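Local structure of DNA repair and telomere maintenance protein nbs1 (Schizosaccharomyces pombe, 3HUF) at residues I17-T22 and N134-P139; T51-S56 and E67-D72. The protein acts in the MRN complex in DNA double-strand break repair and telomere maintenance, with FHA and BRCT domains that bind phosphorylated proteins such as Ctp1. All coordinates share one frame; numbering follows the deposited sequence.

Contact 1 (I17-T22 and N134-P139); sequences ILFPGT and NLLGIP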
ATOM      1  N   ILE A  17      -0.030  13.779   9.754  1.00 36.63           N
ATOM      2  CA  ILE A  17      -0.562  12.423   9.642  1.00 37.03           C
ATOM      3  C   ILE A  17      -1.358  12.040  10.907  1.00 37.22           C
ATOM      4  O   ILE A  17      -0.845  12.110  12.018  1.00 37.32           O
ATOM      5  CB  ILE A  17       0.570  11.414   9.433  1.00 36.74           C
ATOM      6  CG1 ILE A  17       1.310  11.717   8.134  1.00 34.99           C
ATOM      7  CG2 ILE A  17       0.021  10.027   9.318  1.00 37.27           C
ATOM      8  CD1 ILE A  17       2.590  10.926   8.045  1.00 32.42           C
ATOM      9  N   LEU A  18      -2.610  11.643  10.721  1.00 36.82           N
ATOM     10  CA  LEU A  18      -3.474  11.295  11.837  1.00 36.54           C
ATOM     11  C   LEU A  18      -3.621   9.782  11.936  1.00 37.15           C
ATOM     12  O   LEU A  18      -4.082   9.132  11.031  1.00 38.13           O
ATOM     13  CB  LEU A  18      -4.867  11.949  11.660  1.00 35.91           C
ATOM     14  CG  LEU A  18      -4.902  13.483  11.604  1.00 34.83           C
ATOM     15  CD1 LEU A  18      -6.388  13.980  11.595  1.00 34.76           C
ATOM     16  CD2 LEU A  18      -4.102  14.121  12.775  1.00 29.47           C
ATOM     17  N   PHE A  19      -3.254   9.227  13.070  1.00 38.03           N
ATOM     18  CA  PHE A  19      -3.391   7.805  13.280  1.00 37.77           C
ATOM     19  C   PHE A  19      -4.749   7.520  13.929  1.00 37.42           C
ATOM     20  O   PHE A  19      -5.373   8.429  14.458  1.00 37.09           O
ATOM     21  CB  PHE A  19      -2.249   7.324  14.176  1.00 37.31           C
ATOM     22  CG  PHE A  19      -0.901   7.747  13.699  1.00 39.50           C
ATOM     23  CD1 PHE A  19      -0.082   8.535  14.503  1.00 44.10           C
ATOM     24  CD2 PHE A  19      -0.435   7.358  12.460  1.00 40.63           C
ATOM     25  CE1 PHE A  19       1.189   8.921  14.066  1.00 44.36           C
ATOM     26  CE2 PHE A  19       0.819   7.730  12.019  1.00 42.55           C
ATOM     27  CZ  PHE A  19       1.630   8.526  12.822  1.00 44.82           C
ATOM     28  N   PRO A  20      -5.234   6.267  13.825  1.00 37.28           N
ATOM     29  CA  PRO A  20      -6.352   5.786  14.624  1.00 36.46           C
ATOM     30  C   PRO A  20      -6.275   6.230  16.086  1.00 36.80           C
ATOM     31  O   PRO A  20      -5.222   6.097  16.718  1.00 35.87           O
ATOM     32  CB  PRO A  20      -6.211   4.271  14.508  1.00 36.11           C
ATOM     33  CG  PRO A  20      -5.753   4.101  13.042  1.00 35.58           C
ATOM     34  CD  PRO A  20      -4.775   5.238  12.863  1.00 37.12           C
ATOM     35  N   GLY A  21      -7.398   6.736  16.595  1.00 36.40           N
ATOM     36  CA  GLY A  21      -7.500   7.222  17.963  1.00 36.62           C
ATOM     37  C   GLY A  21      -8.310   8.501  17.899  1.00 37.04           C
ATOM     38  O   GLY A  21      -8.980   8.780  16.900  1.00 37.22           O
ATOM     39  N   THR A  22      -8.239   9.295  18.957  1.00 37.42           N
ATOM     40  CA  THR A  22      -9.062  10.481  19.063  1.00 37.59           C
ATOM     41  C   THR A  22      -8.253  11.757  19.254  1.00 36.94           C
ATOM     42  O   THR A  22      -7.272  11.780  19.992  1.00 37.04           O
ATOM     43  CB  THR A  22     -10.053  10.340  20.222  1.00 38.82           C
ATOM     44  OG1 THR A  22     -10.667   9.039  20.180  1.00 42.33           O
ATOM     45  CG2 THR A  22     -11.125  11.367  20.073  1.00 38.92           C
ATOM     46  N   ASN A 134      -1.636  -1.653  12.021  1.00 39.09           N
ATOM     47  CA  ASN A 134      -3.042  -1.304  12.131  1.00 39.69           C
ATOM     48  C   ASN A 134      -3.242  -0.040  12.990  1.00 39.44           C
ATOM     49  O   ASN A 134      -4.052   0.816  12.651  1.00 39.63           O
ATOM     50  CB  ASN A 134      -3.875  -2.493  12.646  1.00 39.44           C
ATOM     51  CG  ASN A 134      -3.888  -3.689  11.652  1.00 42.29           C
ATOM     52  OD1 ASN A 134      -3.518  -3.567  10.457  1.00 44.45           O
ATOM     53  ND2 ASN A 134      -4.273  -4.852  12.157  1.00 41.64           N
ATOM     54  N   LEU A 135      -2.470   0.072  14.072  1.00 38.67           N
ATOM     55  CA  LEU A 135      -2.523   1.229  14.962  1.00 38.90           C
ATOM     56  C   LEU A 135      -2.046   2.519  14.312  1.00 38.88           C
ATOM     57  O   LEU A 135      -2.386   3.591  14.791  1.00 39.46           O
ATOM     58  CB  LEU A 135      -1.764   0.958  16.265  1.00 39.20           C
ATOM     59  CG  LEU A 135      -2.418  -0.107  17.136  1.00 40.16           C
ATOM     60  CD1 LEU A 135      -1.456  -0.632  18.182  1.00 41.30           C
ATOM     61  CD2 LEU A 135      -3.696   0.420  17.786  1.00 42.84           C
ATOM     62  N   LEU A 136      -1.296   2.406  13.212  1.00 37.77           N
ATOM     63  CA  LEU A 136      -0.952   3.544  12.377  1.00 37.82           C
ATOM     64  C   LEU A 136      -1.989   3.844  11.299  1.00 37.76           C
ATOM     65  O   LEU A 136      -1.868   4.849  10.614  1.00 38.56           O
ATOM     66  CB  LEU A 136       0.409   3.329  11.688  1.00 37.35           C
ATOM     67  CG  LEU A 136       1.634   3.096  12.576  1.00 37.11           C
ATOM     68  CD1 LEU A 136       2.920   2.905  11.738  1.00 37.49           C
ATOM     69  CD2 LEU A 136       1.795   4.256  13.574  1.00 36.84           C
ATOM     70  N   GLY A 137      -2.982   2.974  11.137  1.00 37.89           N
ATOM     71  CA  GLY A 137      -3.984   3.097  10.056  1.00 37.65           C
ATOM     72  C   GLY A 137      -3.623   2.355   8.784  1.00 37.69           C
ATOM     73  O   GLY A 137      -4.134   2.671   7.692  1.00 37.65           O
ATOM     74  N   ILE A 138      -2.714   1.383   8.905  1.00 37.16           N
ATOM     75  CA  ILE A 138      -2.215   0.675   7.735  1.00 36.94           C
ATOM     76  C   ILE A 138      -2.812  -0.739   7.692  1.00 36.56           C
ATOM     77  O   ILE A 138      -2.459  -1.574   8.507  1.00 37.49           O
ATOM     78  CB  ILE A 138      -0.642   0.646   7.656  1.00 37.21           C
ATOM     79  CG1 ILE A 138      -0.072   2.074   7.625  1.00 37.04           C
ATOM     80  CG2 ILE A 138      -0.154  -0.137   6.372  1.00 35.59           C
ATOM     81  CD1 ILE A 138       1.466   2.146   7.988  1.00 35.61           C
ATOM     82  N   PRO A 139      -3.742  -0.997   6.746  1.00 36.60           N
ATOM     83  CA  PRO A 139      -4.247  -2.368   6.580  1.00 36.35           C
ATOM     84  C   PRO A 139      -3.146  -3.304   6.086  1.00 36.82           C
ATOM     85  O   PRO A 139      -2.226  -2.878   5.361  1.00 37.05           O
ATOM     86  CB  PRO A 139      -5.360  -2.231   5.530  1.00 35.88           C
ATOM     87  CG  PRO A 139      -5.681  -0.743   5.466  1.00 36.80           C
ATOM     88  CD  PRO A 139      -4.371  -0.057   5.793  1.00 35.74           C
TER

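Contact 2 (T51-S56 and E67-D72); sequences TILTPS and EFEVKD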
ATOM      1  N   THR A  51     -12.287  11.241  15.475  1.00 36.31           N
ATOM      2  CA  THR A  51     -12.000   9.877  15.907  1.00 36.41           C
ATOM      3  C   THR A  51     -11.781   9.066  14.654  1.00 36.10           C
ATOM      4  O   THR A  51     -12.611   9.070  13.746  1.00 36.58           O
ATOM      5  CB  THR A  51     -13.148   9.245  16.748  1.00 35.90           C
ATOM      6  OG1 THR A  51     -13.421  10.078  17.876  1.00 37.22           O
ATOM      7  CG2 THR A  51     -12.754   7.862  17.267  1.00 34.91           C
ATOM      8  N   ILE A  52     -10.617   8.441  14.562  1.00 36.50           N
ATOM      9  CA  ILE A  52     -10.305   7.616  13.414  1.00 36.22           C
ATOM     10  C   ILE A  52     -10.318   6.183  13.898  1.00 36.07           C
ATOM     11  O   ILE A  52      -9.627   5.847  14.865  1.00 35.60           O
ATOM     12  CB  ILE A  52      -8.969   8.013  12.780  1.00 37.16           C
ATOM     13  CG1 ILE A  52      -9.097   9.457  12.274  1.00 37.92           C
ATOM     14  CG2 ILE A  52      -8.600   7.039  11.638  1.00 35.51           C
ATOM     15  CD1 ILE A  52      -7.823  10.052  11.805  1.00 37.60           C
ATOM     16  N   LEU A  53     -11.137   5.341  13.267  1.00 35.98           N
ATOM     17  CA  LEU A  53     -11.157   3.944  13.684  1.00 35.80           C
ATOM     18  C   LEU A  53      -9.984   3.230  13.053  1.00 36.15           C
ATOM     19  O   LEU A  53      -9.458   3.637  12.042  1.00 37.18           O
ATOM     20  CB  LEU A  53     -12.490   3.235  13.394  1.00 34.86           C
ATOM     21  CG  LEU A  53     -13.759   3.863  13.967  1.00 33.40           C
ATOM     22  CD1 LEU A  53     -14.998   3.018  13.626  1.00 31.16           C
ATOM     23  CD2 LEU A  53     -13.637   4.116  15.499  1.00 33.11           C
ATOM     24  N   THR A  54      -9.587   2.155  13.690  1.00 36.45           N
ATOM     25  CA  THR A  54      -8.539   1.272  13.233  1.00 37.66           C
ATOM     26  C   THR A  54      -9.049   0.524  11.940  1.00 37.76           C
ATOM     27  O   THR A  54     -10.256   0.422  11.705  1.00 37.70           O
ATOM     28  CB  THR A  54      -8.259   0.397  14.485  1.00 38.04           C
ATOM     29  OG1 THR A  54      -6.862   0.321  14.818  1.00 43.35           O
ATOM     30  CG2 THR A  54      -8.974  -0.880  14.500  1.00 36.43           C
ATOM     31  N   PRO A  55      -8.148   0.082  11.053  1.00 37.74           N
ATOM     32  CA  PRO A  55      -8.687  -0.524   9.812  1.00 37.64           C
ATOM     33  C   PRO A  55      -9.292  -1.929   9.956  1.00 37.82           C
ATOM     34  O   PRO A  55      -8.971  -2.637  10.902  1.00 37.48           O
ATOM     35  CB  PRO A  55      -7.467  -0.552   8.885  1.00 38.13           C
ATOM     36  CG  PRO A  55      -6.275  -0.590   9.820  1.00 38.11           C
ATOM     37  CD  PRO A  55      -6.673   0.171  11.050  1.00 37.20           C
ATOM     38  N   SER A  56     -10.181  -2.321   9.040  1.00 37.83           N
ATOM     39  CA  SER A  56     -10.664  -3.703   9.016  1.00 38.78           C
ATOM     40  C   SER A  56      -9.912  -4.468   7.941  1.00 38.55           C
ATOM     41  O   SER A  56      -9.243  -3.863   7.101  1.00 38.81           O
ATOM     42  CB  SER A  56     -12.175  -3.800   8.762  1.00 38.78           C
ATOM     43  OG  SER A  56     -12.866  -2.634   9.192  1.00 43.74           O
ATOM     44  N   GLU A  67     -12.325   4.597   9.005  1.00 37.14           N
ATOM     45  CA  GLU A  67     -13.499   5.438   9.270  1.00 37.47           C
ATOM     46  C   GLU A  67     -13.078   6.681  10.054  1.00 37.43           C
ATOM     47  O   GLU A  67     -12.361   6.596  11.067  1.00 36.72           O
ATOM     48  CB  GLU A  67     -14.561   4.668  10.064  1.00 37.76           C
ATOM     49  CG  GLU A  67     -15.837   5.458  10.306  1.00 37.96           C
ATOM     50  CD  GLU A  67     -16.923   4.585  10.843  1.00 40.79           C
ATOM     51  OE1 GLU A  67     -17.542   4.958  11.878  1.00 40.85           O
ATOM     52  OE2 GLU A  67     -17.140   3.508  10.240  1.00 40.23           O
ATOM     53  N   PHE A  68     -13.523   7.829   9.565  1.00 37.34           N
ATOM     54  CA  PHE A  68     -13.158   9.120  10.136  1.00 37.10           C
ATOM     55  C   PHE A  68     -14.450   9.722  10.695  1.00 37.39           C
ATOM     56  O   PHE A  68     -15.404   9.956   9.957  1.00 37.49           O
ATOM     57  CB  PHE A  68     -12.567   9.985   9.013  1.00 37.10           C
ATOM     58  CG  PHE A  68     -11.792  11.208   9.483  1.00 37.87           C
ATOM     59  CD1 PHE A  68     -10.431  11.329   9.183  1.00 37.68           C
ATOM     60  CD2 PHE A  68     -12.423  12.248  10.180  1.00 34.81           C
ATOM     61  CE1 PHE A  68      -9.713  12.455   9.578  1.00 36.72           C
ATOM     62  CE2 PHE A  68     -11.715  13.387  10.561  1.00 34.76           C
ATOM     63  CZ  PHE A  68     -10.356  13.486  10.265  1.00 36.39           C
ATOM     64  N   GLU A  69     -14.477   9.978  12.005  1.00 37.33           N
ATOM     65  CA  GLU A  69     -15.659  10.536  12.655  1.00 37.30           C
ATOM     66  C   GLU A  69     -15.374  11.926  13.189  1.00 37.16           C
ATOM     67  O   GLU A  69     -14.265  12.212  13.642  1.00 36.92           O
ATOM     68  CB  GLU A  69     -16.125   9.616  13.791  1.00 37.38           C
ATOM     69  CG  GLU A  69     -16.166   8.181  13.364  1.00 39.34           C
ATOM     70  CD  GLU A  69     -16.346   7.202  14.496  1.00 42.25           C
ATOM     71  OE1 GLU A  69     -16.124   7.566  15.665  1.00 44.82           O
ATOM     72  OE2 GLU A  69     -16.704   6.052  14.206  1.00 42.02           O
ATOM     73  N   VAL A  70     -16.379  12.790  13.117  1.00 37.42           N
ATOM     74  CA  VAL A  70     -16.270  14.177  13.581  1.00 37.23           C
ATOM     75  C   VAL A  70     -17.453  14.452  14.503  1.00 37.67           C
ATOM     76  O   VAL A  70     -18.583  14.259  14.103  1.00 36.45           O
ATOM     77  CB  VAL A  70     -16.298  15.178  12.389  1.00 36.73           C
ATOM     78  CG1 VAL A  70     -16.449  16.624  12.880  1.00 38.21           C
ATOM     79  CG2 VAL A  70     -15.036  15.026  11.511  1.00 36.14           C
ATOM     80  N   LYS A  71     -17.176  14.887  15.732  1.00 38.19           N
ATOM     81  CA  LYS A  71     -18.188  15.432  16.612  1.00 38.75           C
ATOM     82  C   LYS A  71     -17.982  16.922  16.854  1.00 38.46           C
ATOM     83  O   LYS A  71     -16.864  17.379  17.071  1.00 37.69           O
ATOM     84  CB  LYS A  71     -18.178  14.722  17.961  1.00 39.50           C
ATOM     85  CG  LYS A  71     -18.713  13.308  17.928  1.00 42.34           C
ATOM     86  CD  LYS A  71     -19.655  13.110  19.110  1.00 48.58           C
ATOM     87  CE  LYS A  71     -20.715  14.224  19.151  1.00 51.22           C
ATOM     88  NZ  LYS A  71     -21.619  14.177  20.355  1.00 52.04           N
ATOM     89  N   ASP A  72     -19.075  17.676  16.825  1.00 38.32           N
ATOM     90  CA  ASP A  72     -19.024  19.073  17.189  1.00 38.52           C
ATOM     91  C   ASP A  72     -19.156  19.121  18.707  1.00 38.71           C
ATOM     92  O   ASP A  72     -20.027  18.456  19.268  1.00 38.67           O
ATOM     93  CB  ASP A  72     -20.154  19.855  16.520  1.00 38.83           C
ATOM     94  CG  ASP A  72     -20.187  21.298  16.964  1.00 39.82           C
ATOM     95  OD1 ASP A  72     -19.400  22.120  16.435  1.00 41.77           O
ATOM     96  OD2 ASP A  72     -20.967  21.597  17.887  1.00 40.99           O
TER
HETATM   97  O   HOH W   1     -12.096   1.851  10.011  1.00 24.13           O

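Contact 1 (I17-T22 and N134-P139)
Phe19 and Leu136 lie side by side with their side chains pointing the same way, the isobutyl group of the leucine resting against the phenyl ring. Leu136 CD2 sits over one ring face, 4.2 Å from the centroid of Phe19 and 20° off its normal, displaced toward the rim, so that the methyl makes a CH-pi contact; its nearest ring atom is Phe19 CE2, at 3.9 Å. The opposite face lies beneath a backbone atom two residues back, the carbonyl O of Ile17, which stands over the ring centre. In both residues CG is anti to the carbonyl carbon (chi1 -51° in Phe19, -59° in Leu136). The ring also meets the backbone, Phe19 CD2 approaching Leu136 O to 3.4 Å. An alanine in place of Phe19 would probably open a gap beside Leu136, whose CD2 would lose the aromatic face it rests on.

Pro20 presses its ring flank against the turn that ends the helix. Pro20 CD lies 3.4 Å from Gly137 N, while Pro20 CG is 3.6 Å from Gly137 CA. Having no CB, Gly137 lets the proline come this close, and its positive phi completes a Schellman motif, within which Gly137 N donates to Asn134 O at 2.8 Å. Leu135 O flanks Pro20 CD at 3.5 Å and takes a hydrogen bond from Lys188 NZ. Phe19 N is hydrogen-bonded to Tyr23 OH. The contact therefore fits the turn between two strands of the FHA beta sandwich against the C-terminal end of the first helix of BRCT 1, a Schellman-capped helix end at a domain junction.

Contact 2 (T51-S56 and E67-D72)
Ile52 lays CG1 over a face of the Phe68 ring, 4.2 Å from its centroid and 26° off the normal, in a CH-pi contact, while Val70 CG2, two residues along the strand, meets the ring edge in plane. Trp2 adds an edge-to-face contact with Phe68, and the ring of Phe50 also meets it. The pair belongs to two neighbouring antiparallel strands of the FHA beta sandwich, and Ile52 and Phe68 project from the sheet face turned to the strand of Trp2, in the other sheet. They face each other as a non-hydrogen-bonded pair, their side chains crossing obliquely: Phe68 CG is anti to the backbone N (chi1 -164°), whereas Ile52 CG1 lies beside its own N. Ile52 CD1 comes within 3.8 Å of Phe68 CE1.

Thr51 and Glu69 form the hydrogen-bonded pair, each N donating to the other's O, and a third bond runs from Leu53 N to Glu67 O at 2.8 Å, beyond the regular strand. The same carbonyl O receives a CA-H...O contact from Ile52.

On the other sheet face Thr51 lies next to Glu69, whose OE1 is 3.6 Å from Thr51 CB. Leu53 runs beside Glu67, and both acidic groups reach the same side of its end: Leu53 CD1 is 3.5 Å from Glu69 OE2 and 3.6 Å from Glu67 OE1. Glu67 OE1 and Glu69 OE2 come to 2.7 Å, close enough that one of the two carboxyl groups is probably protonated. Past Leu53 the chains part, and a water bridges them, donating to Thr54 O and accepting from Glu67 N, 2.9 Å from each.

From the N terminus the chain runs through strand 16-18, at one edge of the six-stranded sheet, and turns at 19-20 into strand 21-26 of the five-stranded one. Contact 2 then closes a short loop holding helix 57-62, joining strands 48-52 and 68-72. Contact 1 closes a far longer loop that encloses contact 2 entirely, returning at 134-139 after most of the FHA domain, with helix 123-134 of BRCT 1 just before. The two contacts meet where Gly21 O probably accepts a hydrogen bond from Ile52 N, and Pro55 packs on Asn134. Contact 2 thus pairs two strands within one sheet of the sandwich, while contact 1 joins the turn between its two sheets to BRCT 1.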